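Local coordinates for protein alkaline phosphatase (Antarctic bacterium, PDB 2W5V) that probably hydrolyses phosphate monoesters at alkaline pH, as a zinc- and magnesium-dependent enzyme of the alkaline phosphatase family, at residues B[63-74]-B[341-352]. The protein carries 1 engineered substitution. Residues are numbered along the deposited sequence; the frame is centred on the assembly and turned at random.
Sequences YTQFKNIGLIKT and LIPVFAYGPGSE
Gly-70 and Val-344 pair through two backbone hydrogen bonds, Gly-70 N to Val-344 O and Val-344 N to Gly-70 O, both 2.8 Å. Ile-72 and Ile-342 repeat this reciprocal pairing, and at the other end Ala-346 N reaches Asn-68 O at 3.1 Å. Between the two reciprocal pairs, Leu-71 and Pro-343 form a non-hydrogen-bonded pair, Pro-343 CA approaching Gly-70 O. Water 1 accepts from Lys-67 N and donates to Ala-346 O, bridging the backbones beyond the last direct backbone bond. The short strand axes run at 145°, antiparallel but twisted, within the large mixed sheet of the alkaline phosphatase fold; strand 294-299 flanks 342-347 and strand 356-359 flanks 68-73.

Aromatic packing occupies the Ile-69 and Phe-345 face. CB of Phe-345 sits over the centre of the Phe-66 ring in a CH-pi contact, 3.5 Å from its centroid. With CG anti to its carbonyl carbon (chi1 -55°), the Phe-345 ring extends between Tyr-63, whose CD2 lies over one face, and Ile-69, whose CG1 is 3.7 Å from Phe-345 CD1. With an alanine here CB could still sit over Phe-66, but Tyr-63 and Ile-69 would probably lose the ring that joins them.

On the reverse face, CG2 of Ile-72 meets CG2 of Val-344 at 3.6 Å. Asn-68 ND2 donates a weak, bent hydrogen bond (128°) to Ser-351 OG, which itself donates to Gly-348 O across the type II turn.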
loop_
_atom_site.group_PDB
_atom_site.type_symbol
_atom_site.label_atom_id
_atom_site.label_comp_id
_atom_site.label_asym_id
_atom_site.label_seq_id
_atom_site.Cartn_x
_atom_site.Cartn_y
_atom_site.Cartn_z
ATOM N N TYR B 63 -9.116 -7.179 7.261
ATOM C CA TYR B 63 -8.256 -6.980 6.097
ATOM C C TYR B 63 -7.513 -8.263 5.690
ATOM O O TYR B 63 -7.301 -8.505 4.504
ATOM C CB TYR B 63 -7.235 -5.860 6.344
ATOM C CG TYR B 63 -7.793 -4.462 6.225
ATOM C CD1 TYR B 63 -8.018 -3.685 7.353
ATOM C CD2 TYR B 63 -8.100 -3.921 4.986
ATOM C CE1 TYR B 63 -8.542 -2.398 7.249
ATOM C CE2 TYR B 63 -8.624 -2.635 4.864
ATOM C CZ TYR B 63 -8.841 -1.878 5.999
ATOM O OH TYR B 63 -9.353 -0.597 5.886
ATOM N N THR B 64 -7.102 -9.076 6.663
ATOM C CA THR B 64 -6.265 -10.239 6.353
ATOM C C THR B 64 -6.994 -11.331 5.561
ATOM O O THR B 64 -6.366 -12.260 5.061
ATOM C CB THR B 64 -5.645 -10.880 7.609
ATOM O OG1 THR B 64 -6.692 -11.342 8.468
ATOM C CG2 THR B 64 -4.773 -9.877 8.345
ATOM N N GLN B 65 -8.311 -11.227 5.466
ATOM C CA GLN B 65 -9.082 -12.176 4.665
ATOM C C GLN B 65 -8.878 -11.981 3.162
ATOM O O GLN B 65 -9.194 -12.870 2.377
ATOM C CB GLN B 65 -10.575 -12.076 4.991
ATOM C CG GLN B 65 -10.936 -12.444 6.413
ATOM C CD GLN B 65 -12.434 -12.487 6.645
ATOM O OE1 GLN B 65 -13.164 -13.188 5.942
ATOM N NE2 GLN B 65 -12.901 -11.739 7.639
ATOM N N PHE B 66 -8.364 -10.821 2.754
ATOM C CA PHE B 66 -8.251 -10.519 1.326
ATOM C C PHE B 66 -6.990 -11.087 0.687
ATOM O O PHE B 66 -5.916 -11.053 1.279
ATOM C CB PHE B 66 -8.286 -9.006 1.072
ATOM C CG PHE B 66 -9.629 -8.376 1.301
ATOM C CD1 PHE B 66 -9.896 -7.686 2.477
ATOM C CD2 PHE B 66 -10.622 -8.455 0.334
ATOM C CE1 PHE B 66 -11.131 -7.101 2.683
ATOM C CE2 PHE B 66 -11.860 -7.865 0.536
ATOM C CZ PHE B 66 -12.112 -7.192 1.707
ATOM N N LYS B 67 -7.130 -11.593 -0.531
ATOM C CA LYS B 67 -5.991 -12.064 -1.304
ATOM C C LYS B 67 -5.737 -11.115 -2.475
ATOM O O LYS B 67 -4.604 -10.686 -2.724
ATOM C CB LYS B 67 -6.256 -13.479 -1.826
ATOM C CG LYS B 67 -6.451 -14.508 -0.732
ATOM C CD LYS B 67 -5.256 -14.498 0.212
ATOM C CE LYS B 67 -5.420 -15.465 1.365
ATOM N NZ LYS B 67 -4.240 -15.401 2.286
ATOM N N ASN B 68 -6.804 -10.794 -3.199
ATOM C CA ASN B 68 -6.706 -9.924 -4.365
ATOM C C ASN B 68 -6.592 -8.463 -3.954
ATOM O O ASN B 68 -7.506 -7.919 -3.335
ATOM C CB ASN B 68 -7.920 -10.128 -5.267
ATOM C CG ASN B 68 -7.996 -11.539 -5.813
ATOM O OD1 ASN B 68 -6.977 -12.114 -6.205
ATOM N ND2 ASN B 68 -9.196 -12.109 -5.837
ATOM N N ILE B 69 -5.465 -7.844 -4.302
ATOM C CA ILE B 69 -5.147 -6.480 -3.890
ATOM C C ILE B 69 -4.659 -5.672 -5.081
ATOM O O ILE B 69 -3.895 -6.183 -5.909
ATOM C CB ILE B 69 -4.045 -6.501 -2.799
ATOM C CG1 ILE B 69 -4.587 -7.153 -1.528
ATOM C CG2 ILE B 69 -3.521 -5.092 -2.528
ATOM C CD1 ILE B 69 -3.513 -7.569 -0.514
ATOM N N GLY B 70 -5.122 -4.426 -5.194
ATOM C CA GLY B 70 -4.667 -3.527 -6.247
ATOM C C GLY B 70 -4.303 -2.171 -5.662
ATOM O O GLY B 70 -4.333 -2.008 -4.449
ATOM N N LEU B 71 -3.967 -1.202 -6.512
ATOM C CA LEU B 71 -3.587 0.129 -6.053
ATOM C C LEU B 71 -4.219 1.133 -6.992
ATOM O O LEU B 71 -4.170 0.949 -8.202
ATOM C CB LEU B 71 -2.060 0.327 -6.074
ATOM C CG LEU B 71 -1.199 -0.590 -5.193
ATOM C CD1 LEU B 71 0.302 -0.383 -5.432
ATOM C CD2 LEU B 71 -1.526 -0.370 -3.729
ATOM N N ILE B 72 -4.825 2.182 -6.441
ATOM C CA ILE B 72 -5.373 3.249 -7.283
ATOM C C ILE B 72 -4.655 4.582 -7.147
ATOM O O ILE B 72 -4.194 4.962 -6.062
ATOM C CB ILE B 72 -6.890 3.483 -7.042
ATOM C CG1 ILE B 72 -7.196 3.677 -5.550
ATOM C CG2 ILE B 72 -7.688 2.325 -7.587
ATOM C CD1 ILE B 72 -8.676 4.081 -5.281
ATOM N N LYS B 73 -4.578 5.292 -8.268
ATOM C CA LYS B 73 -4.053 6.641 -8.299
ATOM C C LYS B 73 -5.241 7.585 -8.196
ATOM O O LYS B 73 -6.217 7.431 -8.933
ATOM C CB LYS B 73 -3.283 6.876 -9.600
ATOM C CG LYS B 73 -2.596 8.238 -9.624
ATOM C CD LYS B 73 -1.709 8.431 -10.841
ATOM C CE LYS B 73 -1.136 9.850 -10.844
ATOM N NZ LYS B 73 -0.306 10.084 -12.053
ATOM N N THR B 74 -5.172 8.555 -7.285
ATOM C CA THR B 74 -6.386 9.268 -6.878
ATOM C C THR B 74 -6.534 10.713 -7.356
ATOM O O THR B 74 -7.514 11.375 -6.994
ATOM C CB THR B 74 -6.507 9.294 -5.349
ATOM O OG1 THR B 74 -5.369 9.986 -4.808
ATOM C CG2 THR B 74 -6.567 7.866 -4.783
ATOM N N LEU B 341 -0.795 6.623 -3.674
ATOM C CA LEU B 341 -1.648 5.572 -4.201
ATOM C C LEU B 341 -2.338 4.887 -3.021
ATOM O O LEU B 341 -1.822 4.876 -1.897
ATOM C CB LEU B 341 -0.833 4.536 -4.984
ATOM C CG LEU B 341 -0.067 4.980 -6.234
ATOM C CD1 LEU B 341 0.648 3.782 -6.880
ATOM C CD2 LEU B 341 -0.984 5.613 -7.222
ATOM N N ILE B 342 -3.503 4.310 -3.289
ATOM C CA ILE B 342 -4.364 3.743 -2.255
ATOM C C ILE B 342 -4.658 2.269 -2.545
ATOM O O ILE B 342 -5.000 1.917 -3.664
ATOM C CB ILE B 342 -5.701 4.530 -2.223
ATOM C CG1 ILE B 342 -5.467 5.965 -1.713
ATOM C CG2 ILE B 342 -6.782 3.776 -1.445
ATOM C CD1 ILE B 342 -4.998 6.041 -0.260
ATOM N N PRO B 343 -4.547 1.407 -1.528
ATOM C CA PRO B 343 -4.850 -0.020 -1.692
ATOM C C PRO B 343 -6.321 -0.279 -1.988
ATOM O O PRO B 343 -7.206 0.391 -1.443
ATOM C CB PRO B 343 -4.497 -0.632 -0.325
ATOM C CG PRO B 343 -3.724 0.408 0.405
ATOM C CD PRO B 343 -4.119 1.742 -0.159
ATOM N N VAL B 344 -6.565 -1.244 -2.866
ATOM C CA VAL B 344 -7.895 -1.751 -3.141
ATOM C C VAL B 344 -7.886 -3.222 -2.769
ATOM O O VAL B 344 -6.958 -3.951 -3.136
ATOM C CB VAL B 344 -8.205 -1.675 -4.642
ATOM C CG1 VAL B 344 -9.549 -2.352 -4.956
ATOM C CG2 VAL B 344 -8.162 -0.225 -5.120
ATOM N N PHE B 345 -8.913 -3.657 -2.042
ATOM C CA PHE B 345 -9.061 -5.056 -1.663
ATOM C C PHE B 345 -10.357 -5.588 -2.264
ATOM O O PHE B 345 -11.384 -4.908 -2.231
ATOM C CB PHE B 345 -9.119 -5.207 -0.138
ATOM C CG PHE B 345 -7.944 -4.605 0.590
ATOM C CD1 PHE B 345 -6.826 -5.377 0.899
ATOM C CD2 PHE B 345 -7.962 -3.279 0.988
ATOM C CE1 PHE B 345 -5.738 -4.831 1.572
ATOM C CE2 PHE B 345 -6.883 -2.722 1.673
ATOM C CZ PHE B 345 -5.763 -3.508 1.970
ATOM N N ALA B 346 -10.322 -6.802 -2.807
ATOM C CA ALA B 346 -11.540 -7.389 -3.368
ATOM C C ALA B 346 -11.669 -8.877 -3.058
ATOM O O ALA B 346 -10.709 -9.629 -3.166
ATOM C CB ALA B 346 -11.611 -7.150 -4.877
ATOM N N TYR B 347 -12.875 -9.288 -2.692
ATOM C CA TYR B 347 -13.164 -10.679 -2.390
ATOM C C TYR B 347 -14.435 -11.096 -3.117
ATOM O O TYR B 347 -15.409 -10.347 -3.132
ATOM C CB TYR B 347 -13.390 -10.877 -0.890
ATOM C CG TYR B 347 -13.814 -12.296 -0.584
ATOM C CD1 TYR B 347 -12.869 -13.275 -0.322
ATOM C CD2 TYR B 347 -15.155 -12.665 -0.613
ATOM C CE1 TYR B 347 -13.248 -14.579 -0.070
ATOM C CE2 TYR B 347 -15.543 -13.969 -0.365
ATOM C CZ TYR B 347 -14.586 -14.922 -0.093
ATOM O OH TYR B 347 -14.960 -16.224 0.158
ATOM N N GLY B 348 -14.441 -12.298 -3.685
ATOM C CA GLY B 348 -15.650 -12.841 -4.280
ATOM C C GLY B 348 -15.566 -12.932 -5.792
ATOM O O GLY B 348 -14.512 -12.677 -6.375
ATOM N N PRO B 349 -16.675 -13.312 -6.439
ATOM C CA PRO B 349 -16.734 -13.461 -7.898
ATOM C C PRO B 349 -16.321 -12.177 -8.595
ATOM O O PRO B 349 -16.895 -11.128 -8.312
ATOM C CB PRO B 349 -18.217 -13.733 -8.167
ATOM C CG PRO B 349 -18.749 -14.285 -6.909
ATOM C CD PRO B 349 -17.947 -13.674 -5.788
ATOM N N GLY B 350 -15.336 -12.259 -9.484
ATOM C CA GLY B 350 -14.857 -11.097 -10.211
ATOM C C GLY B 350 -13.766 -10.307 -9.503
ATOM O O GLY B 350 -13.241 -9.331 -10.048
ATOM N N SER B 351 -13.412 -10.718 -8.293
ATOM C CA SER B 351 -12.477 -9.927 -7.488
ATOM C C SER B 351 -11.094 -9.797 -8.147
ATOM O O SER B 351 -10.369 -8.833 -7.893
ATOM C CB SER B 351 -12.359 -10.488 -6.061
ATOM O OG SER B 351 -11.908 -11.835 -6.067
ATOM N N GLU B 352 -10.740 -10.748 -9.006
ATOM C CA GLU B 352 -9.431 -10.727 -9.665
ATOM C C GLU B 352 -9.295 -9.523 -10.610
ATOM O O GLU B 352 -8.194 -9.105 -10.939
ATOM C CB GLU B 352 -9.186 -12.023 -10.448
ATOM C CG GLU B 352 -9.089 -13.294 -9.600
ATOM C CD GLU B 352 -10.440 -13.805 -9.087
ATOM O OE1 GLU B 352 -11.510 -13.278 -9.487
ATOM O OE2 GLU B 352 -10.424 -14.754 -8.272
HETATM O O HOH W 1 -9.481 -11.856 -2.100
#